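Local coordinates for microcompartments protein (Halothece sp. PCC 7418, PDB 5VGU) that probably forms hexameric tiles, alone or mixed with the related CcmK3, in the protein shell of the cyanobacterial beta-carboxysome, at residues 6-11 against 44-49; 28-33 against 52-57. All blocks are in the same frame, centred on the assembly; numbering follows the deposited sequence.

How the contacts relate
Both contacts are buried and share the sheet of one BMC domain, but they sit at different depths. Contact 1 pairs the neighbouring strands 5-12 and 42-49 close to the centre of the chain, while contact 2, about 9 Å away between centres, sets the start of strand 30-39 against helix 51-65 and reaches the surface at Arg29. Strand 42-49 joins them: Arg48 N lies 2.9 Å from Thr31 O, probably hydrogen-bonded, and the chain runs on from this strand into the helix of contact 2. Backbone pairing dominates contact 1, whereas contact 2 rests on one carboxylate-to-amide bond and small apolar side chains.

Contact 1 of 2, residues 6-11 against 44-49; sequences VGSLET and TIIIRG
Glu10 OE1 is gripped by two donors, the hydroxyl of Thr44 and the backbone N of Phe14 in a second subunit. Thr44 OG1 donates at 2.8 Å and arrives from above the carboxylate plane, 48° out of it. The chain of Glu10 reaches it with CG anti to the backbone N (chi1 -175°) and crosses Thr44 obliquely; its other oxygen, OE2, makes a salt bridge with Arg42. With Arg42 on OE2 and a hydroxyl and an amide on OE1, the carboxylate would be expected to stay ionised. Glu10 and Thr44 face each other as a non-hydrogen-bonded pair on the two central, antiparallel strands of the four-stranded BMC sheet, where Gly7 with Ile47 and Leu9 with Ile45 are the hydrogen-bonded pairs. Gly7 N meets Ile47 O at 2.9 Å from above the carbonyl plane, while Ile47 N returns to Gly7 O in plane. Gly7 leaves room for Ile47, whose CG1 lies 3.9 Å from Gly7 CA; a CB there would be tight against that atom. On the sheet face bearing Glu10 and Thr44, Ser8 OG, anti to its backbone N, touches Thr44 CG2 at 3.2 Å. Farther along, Val6 and Ile46 lie side by side with their CG2 atoms 3.6 Å apart. The bend of Arg48 at chi2 brings CD to 3.6 Å from Val6 CB, and a second bend at chi3 sends the guanidinium on to a salt bridge with Glu87 and to the carbonyl of Ile92.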
ATOM      1  N   VAL A   6     -25.668   8.989   3.919  1.00 17.05           N
ATOM      2  CA  VAL A   6     -24.520   8.094   3.879  1.00 16.60           C
ATOM      3  C   VAL A   6     -23.968   7.946   5.295  1.00 18.17           C
ATOM      4  O   VAL A   6     -23.877   8.915   6.057  1.00 20.21           O
ATOM      5  CB  VAL A   6     -23.455   8.568   2.848  1.00 20.38           C
ATOM      6  CG1 VAL A   6     -23.025   9.940   3.046  1.00 25.26           C
ATOM      7  CG2 VAL A   6     -22.214   7.650   2.869  1.00 19.24           C
ATOM      8  N   GLY A   7     -23.654   6.714   5.645  1.00 17.73           N
ATOM      9  CA  GLY A   7     -22.919   6.418   6.865  1.00 18.00           C
ATOM     10  C   GLY A   7     -21.593   5.770   6.515  1.00 16.85           C
ATOM     11  O   GLY A   7     -21.528   4.914   5.628  1.00 17.57           O
ATOM     12  N   SER A   8     -20.554   6.154   7.244  1.00 18.04           N
ATOM     13  CA  SER A   8     -19.247   5.569   7.028  1.00 16.84           C
ATOM     14  C   SER A   8     -18.622   5.266   8.374  1.00 17.63           C
ATOM     15  O   SER A   8     -18.638   6.111   9.274  1.00 18.93           O
ATOM     16  CB  SER A   8     -18.340   6.516   6.210  1.00 17.54           C
ATOM     17  OG  SER A   8     -17.072   5.909   5.982  1.00 21.81           O
ATOM     18  N   LEU A   9     -18.048   4.080   8.478  1.00 19.55           N
ATOM     19  CA  LEU A   9     -17.438   3.591   9.703  1.00 17.53           C
ATOM     20  C   LEU A   9     -16.136   2.893   9.344  1.00 17.56           C
ATOM     21  O   LEU A   9     -16.084   2.127   8.378  1.00 18.16           O
ATOM     22  CB  LEU A   9     -18.415   2.648  10.429  1.00 18.15           C
ATOM     23  CG  LEU A   9     -17.964   1.980  11.721  1.00 22.22           C
ATOM     24  CD1 LEU A   9     -19.171   1.732  12.597  1.00 24.14           C
ATOM     25  CD2 LEU A   9     -17.246   0.671  11.432  1.00 18.04           C
ATOM     26  N   GLU A  10     -15.102   3.121  10.150  1.00 19.67           N
ATOM     27  CA  GLU A  10     -13.775   2.599   9.869  1.00 17.48           C
ATOM     28  C   GLU A  10     -13.217   1.936  11.119  1.00 18.87           C
ATOM     29  O   GLU A  10     -13.251   2.529  12.205  1.00 19.60           O
ATOM     30  CB  GLU A  10     -12.861   3.747   9.377  1.00 16.98           C
ATOM     31  CG  GLU A  10     -11.474   3.373   8.927  1.00 21.05           C
ATOM     32  CD  GLU A  10     -10.758   4.548   8.263  1.00 22.09           C
ATOM     33  OE1 GLU A  10     -11.353   5.164   7.354  1.00 19.43           O
ATOM     34  OE2 GLU A  10      -9.601   4.832   8.652  1.00 21.92           O
ATOM     35  N   THR A  11     -12.711   0.704  10.966  1.00 18.27           N
ATOM     36  CA  THR A  11     -12.161  -0.069  12.073  1.00 18.33           C
ATOM     37  C   THR A  11     -10.689  -0.383  11.844  1.00 20.96           C
ATOM     38  O   THR A  11     -10.191  -0.394  10.719  1.00 19.29           O
ATOM     39  CB  THR A  11     -12.903  -1.402  12.272  1.00 17.35           C
ATOM     40  OG1 THR A  11     -12.735  -2.240  11.117  1.00 19.41           O
ATOM     41  CG2 THR A  11     -14.395  -1.188  12.506  1.00 20.20           C
ATOM     42  N   THR A  44     -12.799   0.618   5.823  1.00 16.57           N
ATOM     43  CA  THR A  44     -13.932   1.534   5.838  1.00 15.81           C
ATOM     44  C   THR A  44     -15.125   0.859   5.181  1.00 16.20           C
ATOM     45  O   THR A  44     -14.987   0.268   4.109  1.00 20.23           O
ATOM     46  CB  THR A  44     -13.617   2.840   5.072  1.00 17.06           C
ATOM     47  OG1 THR A  44     -12.311   3.319   5.405  1.00 18.91           O
ATOM     48  CG2 THR A  44     -14.633   3.914   5.354  1.00 18.57           C
ATOM     49  N   ILE A  45     -16.310   0.987   5.775  1.00 18.98           N
ATOM     50  CA  ILE A  45     -17.524   0.535   5.110  1.00 15.73           C
ATOM     51  C   ILE A  45     -18.459   1.728   4.951  1.00 16.48           C
ATOM     52  O   ILE A  45     -18.415   2.680   5.733  1.00 16.44           O
ATOM     53  CB  ILE A  45     -18.230  -0.621   5.846  1.00 16.08           C
ATOM     54  CG1 ILE A  45     -18.372  -0.325   7.354  1.00 19.87           C
ATOM     55  CG2 ILE A  45     -17.479  -1.938   5.585  1.00 16.69           C
ATOM     56  CD1 ILE A  45     -19.197  -1.347   8.095  1.00 18.73           C
ATOM     57  N   ILE A  46     -19.319   1.653   3.933  1.00 15.03           N
ATOM     58  CA  ILE A  46     -20.218   2.738   3.549  1.00 17.10           C
ATOM     59  C   ILE A  46     -21.619   2.161   3.394  1.00 16.15           C
ATOM     60  O   ILE A  46     -21.833   1.208   2.634  1.00 15.44           O
ATOM     61  CB  ILE A  46     -19.780   3.428   2.243  1.00 17.52           C
ATOM     62  CG1 ILE A  46     -18.359   4.007   2.387  1.00 17.26           C
ATOM     63  CG2 ILE A  46     -20.750   4.532   1.877  1.00 16.28           C
ATOM     64  CD1 ILE A  46     -17.298   3.073   1.920  1.00 29.23           C
ATOM     65  N   ILE A  47     -22.582   2.775   4.065  1.00 17.45           N
ATOM     66  CA  ILE A  47     -23.975   2.385   3.925  1.00 13.72           C
ATOM     67  C   ILE A  47     -24.752   3.589   3.409  1.00 15.33           C
ATOM     68  O   ILE A  47     -24.350   4.735   3.600  1.00 15.08           O
ATOM     69  CB  ILE A  47     -24.618   1.865   5.234  1.00 19.27           C
ATOM     70  CG1 ILE A  47     -24.477   2.897   6.357  1.00 19.24           C
ATOM     71  CG2 ILE A  47     -24.011   0.550   5.648  1.00 18.32           C
ATOM     72  CD1 ILE A  47     -25.298   2.582   7.598  1.00 19.34           C
ATOM     73  N   ARG A  48     -25.878   3.304   2.755  1.00 16.28           N
ATOM     74  CA  ARG A  48     -26.816   4.319   2.300  1.00 17.48           C
ATOM     75  C   ARG A  48     -28.221   3.950   2.739  1.00 18.64           C
ATOM     76  O   ARG A  48     -28.578   2.768   2.826  1.00 16.10           O
ATOM     77  CB  ARG A  48     -26.813   4.465   0.784  1.00 17.90           C
ATOM     78  CG  ARG A  48     -25.438   4.817   0.184  1.00 17.59           C
ATOM     79  CD  ARG A  48     -24.943   6.221   0.595  1.00 17.13           C
ATOM     80  NE  ARG A  48     -25.820   7.273   0.109  1.00 18.21           N
ATOM     81  CZ  ARG A  48     -25.785   7.821  -1.099  1.00 17.53           C
ATOM     82  NH1 ARG A  48     -24.897   7.445  -2.008  1.00 19.36           N
ATOM     83  NH2 ARG A  48     -26.676   8.755  -1.411  1.00 17.70           N
ATOM     84  N   GLY A  49     -29.019   4.984   2.961  1.00 18.18           N
ATOM     85  CA  GLY A  49     -30.419   4.815   3.283  1.00 18.66           C
ATOM     86  C   GLY A  49     -31.004   6.116   3.792  1.00 17.80           C
ATOM     87  O   GLY A  49     -30.347   7.170   3.809  1.00 19.11           O
TER

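Contact 2 of 2, residues 28-33 against 52-57; sequences GRVTLV and SEVKTA
An inverse gamma turn centred on Arg29 leads from the end of helix 14-27 into strand 30-39 of the BMC domain, and helix 51-65 packs against it. The helix segment crosses the start of the strand at 71°, with 9.2 Å between their axes. Glu53, CG anti to its carbonyl carbon and the chain bent at chi2 (-71°), brings OE1 to Arg29 N at 2.9 Å. This bond is almost straight at the hydrogen, although the amide approaches from above the carboxylate plane. The side chains of Arg29 and Glu53 run side by side in the same direction, yet their charged atoms do not touch. Arg29 CB and CG instead lie along the carboxylate. An alanine at Glu53 would remove the acceptor of the Arg29 amide and would probably loosen the turn against the helix. Gly28 lets the helix come close: a CB in its place would clash with Glu53 O and Ala57 CB. Next to the turn, Val30 points toward the helix and lays both methyls against one side of it. CG1 lies 3.6 Å from Glu53 O and also touches Val54 CG2, while CG2 rests 3.7 Å from Ala57 CB.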
ATOM      1  N   GLY A  28     -30.918  -1.540  10.504  1.00 24.19           N
ATOM      2  CA  GLY A  28     -31.524  -0.436   9.787  1.00 28.73           C
ATOM      3  C   GLY A  28     -31.880  -0.888   8.386  1.00 26.81           C
ATOM      4  O   GLY A  28     -31.271  -1.820   7.846  1.00 28.25           O
ATOM      5  N   ARG A  29     -32.888  -0.236   7.809  1.00 28.79           N
ATOM      6  CA  ARG A  29     -33.253  -0.432   6.405  1.00 26.24           C
ATOM      7  C   ARG A  29     -32.238   0.330   5.556  1.00 23.81           C
ATOM      8  O   ARG A  29     -32.487   1.413   5.021  1.00 22.67           O
ATOM      9  CB  ARG A  29     -34.683   0.033   6.148  1.00 29.79           C
ATOM     10  CG  ARG A  29     -35.715  -0.713   6.989  1.00 33.19           C
ATOM     11  CD  ARG A  29     -37.136  -0.308   6.623  1.00 55.30           C
ATOM     12  NE  ARG A  29     -37.528  -0.904   5.347  1.00 77.08           N
ATOM     13  CZ  ARG A  29     -38.607  -0.562   4.652  1.00 81.28           C
ATOM     14  NH1 ARG A  29     -39.426   0.381   5.100  1.00 78.99           N
ATOM     15  NH2 ARG A  29     -38.868  -1.172   3.501  1.00 79.70           N
ATOM     16  N   VAL A  30     -31.034  -0.246   5.488  1.00 19.73           N
ATOM     17  CA  VAL A  30     -29.913   0.381   4.809  1.00 20.34           C
ATOM     18  C   VAL A  30     -29.261  -0.639   3.891  1.00 20.52           C
ATOM     19  O   VAL A  30     -29.423  -1.853   4.051  1.00 19.63           O
ATOM     20  CB  VAL A  30     -28.877   0.946   5.802  1.00 19.51           C
ATOM     21  CG1 VAL A  30     -29.527   1.966   6.720  1.00 22.52           C
ATOM     22  CG2 VAL A  30     -28.217  -0.167   6.634  1.00 22.18           C
ATOM     23  N   THR A  31     -28.497  -0.118   2.934  1.00 19.44           N
ATOM     24  CA  THR A  31     -27.738  -0.912   1.981  1.00 20.27           C
ATOM     25  C   THR A  31     -26.251  -0.656   2.201  1.00 18.84           C
ATOM     26  O   THR A  31     -25.803   0.501   2.198  1.00 17.75           O
ATOM     27  CB  THR A  31     -28.100  -0.548   0.535  1.00 22.37           C
ATOM     28  OG1 THR A  31     -29.508  -0.713   0.306  1.00 23.88           O
ATOM     29  CG2 THR A  31     -27.321  -1.399  -0.437  1.00 22.76           C
ATOM     30  N   LEU A  32     -25.494  -1.731   2.374  1.00 17.97           N
ATOM     31  CA  LEU A  32     -24.044  -1.659   2.349  1.00 17.42           C
ATOM     32  C   LEU A  32     -23.626  -1.570   0.891  1.00 18.47           C
ATOM     33  O   LEU A  32     -23.948  -2.464   0.106  1.00 18.97           O
ATOM     34  CB  LEU A  32     -23.443  -2.894   3.022  1.00 16.42           C
ATOM     35  CG  LEU A  32     -21.925  -3.025   2.974  1.00 17.46           C
ATOM     36  CD1 LEU A  32     -21.247  -1.978   3.843  1.00 18.63           C
ATOM     37  CD2 LEU A  32     -21.569  -4.475   3.415  1.00 19.05           C
ATOM     38  N   VAL A  33     -22.979  -0.470   0.507  1.00 17.54           N
ATOM     39  CA  VAL A  33     -22.654  -0.254  -0.899  1.00 17.08           C
ATOM     40  C   VAL A  33     -21.193  -0.548  -1.243  1.00 18.85           C
ATOM     41  O   VAL A  33     -20.886  -0.806  -2.420  1.00 18.76           O
ATOM     42  CB  VAL A  33     -23.040   1.179  -1.343  1.00 16.96           C
ATOM     43  CG1 VAL A  33     -24.508   1.431  -1.083  1.00 18.75           C
ATOM     44  CG2 VAL A  33     -22.199   2.243  -0.684  1.00 18.19           C
ATOM     45  N   SER A  52     -32.851   8.492   9.117  1.00 22.06           N
ATOM     46  CA  SER A  52     -33.193   7.852  10.388  1.00 22.75           C
ATOM     47  C   SER A  52     -32.742   6.388  10.410  1.00 21.87           C
ATOM     48  O   SER A  52     -32.313   5.879  11.450  1.00 21.92           O
ATOM     49  CB  SER A  52     -34.694   7.974  10.664  1.00 28.13           C
ATOM     50  OG  SER A  52     -35.442   7.260   9.695  1.00 29.05           O
ATOM     51  N   GLU A  53     -32.816   5.699   9.271  1.00 20.92           N
ATOM     52  CA  GLU A  53     -32.365   4.315   9.219  1.00 22.16           C
ATOM     53  C   GLU A  53     -30.838   4.228   9.294  1.00 21.61           C
ATOM     54  O   GLU A  53     -30.296   3.329   9.936  1.00 20.12           O
ATOM     55  CB  GLU A  53     -32.904   3.650   7.957  1.00 21.50           C
ATOM     56  CG  GLU A  53     -34.425   3.615   7.886  1.00 23.29           C
ATOM     57  CD  GLU A  53     -35.038   2.654   8.883  1.00 30.63           C
ATOM     58  OE1 GLU A  53     -34.328   1.758   9.384  1.00 26.02           O
ATOM     59  OE2 GLU A  53     -36.249   2.786   9.143  1.00 35.33           O
ATOM     60  N   VAL A  54     -30.127   5.177   8.684  1.00 20.50           N
ATOM     61  CA  VAL A  54     -28.669   5.197   8.804  1.00 18.41           C
ATOM     62  C   VAL A  54     -28.253   5.452  10.247  1.00 21.31           C
ATOM     63  O   VAL A  54     -27.280   4.867  10.738  1.00 19.69           O
ATOM     64  CB  VAL A  54     -28.072   6.232   7.833  1.00 20.22           C
ATOM     65  CG1 VAL A  54     -26.568   6.447   8.101  1.00 19.30           C
ATOM     66  CG2 VAL A  54     -28.304   5.777   6.411  1.00 19.92           C
ATOM     67  N   LYS A  55     -28.984   6.312  10.967  1.00 19.44           N
ATOM     68  CA  LYS A  55     -28.656   6.538  12.377  1.00 19.97           C
ATOM     69  C   LYS A  55     -28.790   5.252  13.182  1.00 19.91           C
ATOM     70  O   LYS A  55     -27.900   4.896  13.964  1.00 22.13           O
ATOM     71  CB  LYS A  55     -29.553   7.632  12.967  1.00 22.54           C
ATOM     72  CG  LYS A  55     -29.206   9.024  12.507  1.00 31.04           C
ATOM     73  CD  LYS A  55     -30.258  10.046  12.981  1.00 39.31           C
ATOM     74  CE  LYS A  55     -30.313  10.159  14.505  1.00 49.52           C
ATOM     75  NZ  LYS A  55     -31.381  11.097  14.948  1.00 64.64           N
ATOM     76  N   THR A  56     -29.902   4.544  12.998  1.00 20.18           N
ATOM     77  CA  THR A  56     -30.130   3.298  13.722  1.00 24.41           C
ATOM     78  C   THR A  56     -29.081   2.255  13.364  1.00 21.46           C
ATOM     79  O   THR A  56     -28.560   1.553  14.243  1.00 22.18           O
ATOM     80  CB  THR A  56     -31.529   2.775  13.411  1.00 24.10           C
ATOM     81  OG1 THR A  56     -32.485   3.743  13.843  1.00 24.71           O
ATOM     82  CG2 THR A  56     -31.787   1.453  14.096  1.00 27.04           C
ATOM     83  N   ALA A  57     -28.800   2.102  12.066  1.00 21.22           N
ATOM     84  CA  ALA A  57     -27.774   1.149  11.640  1.00 20.94           C
ATOM     85  C   ALA A  57     -26.405   1.506  12.211  1.00 20.83           C
ATOM     86  O   ALA A  57     -25.654   0.622  12.651  1.00 21.18           O
ATOM     87  CB  ALA A  57     -27.715   1.082  10.116  1.00 22.07           C
TER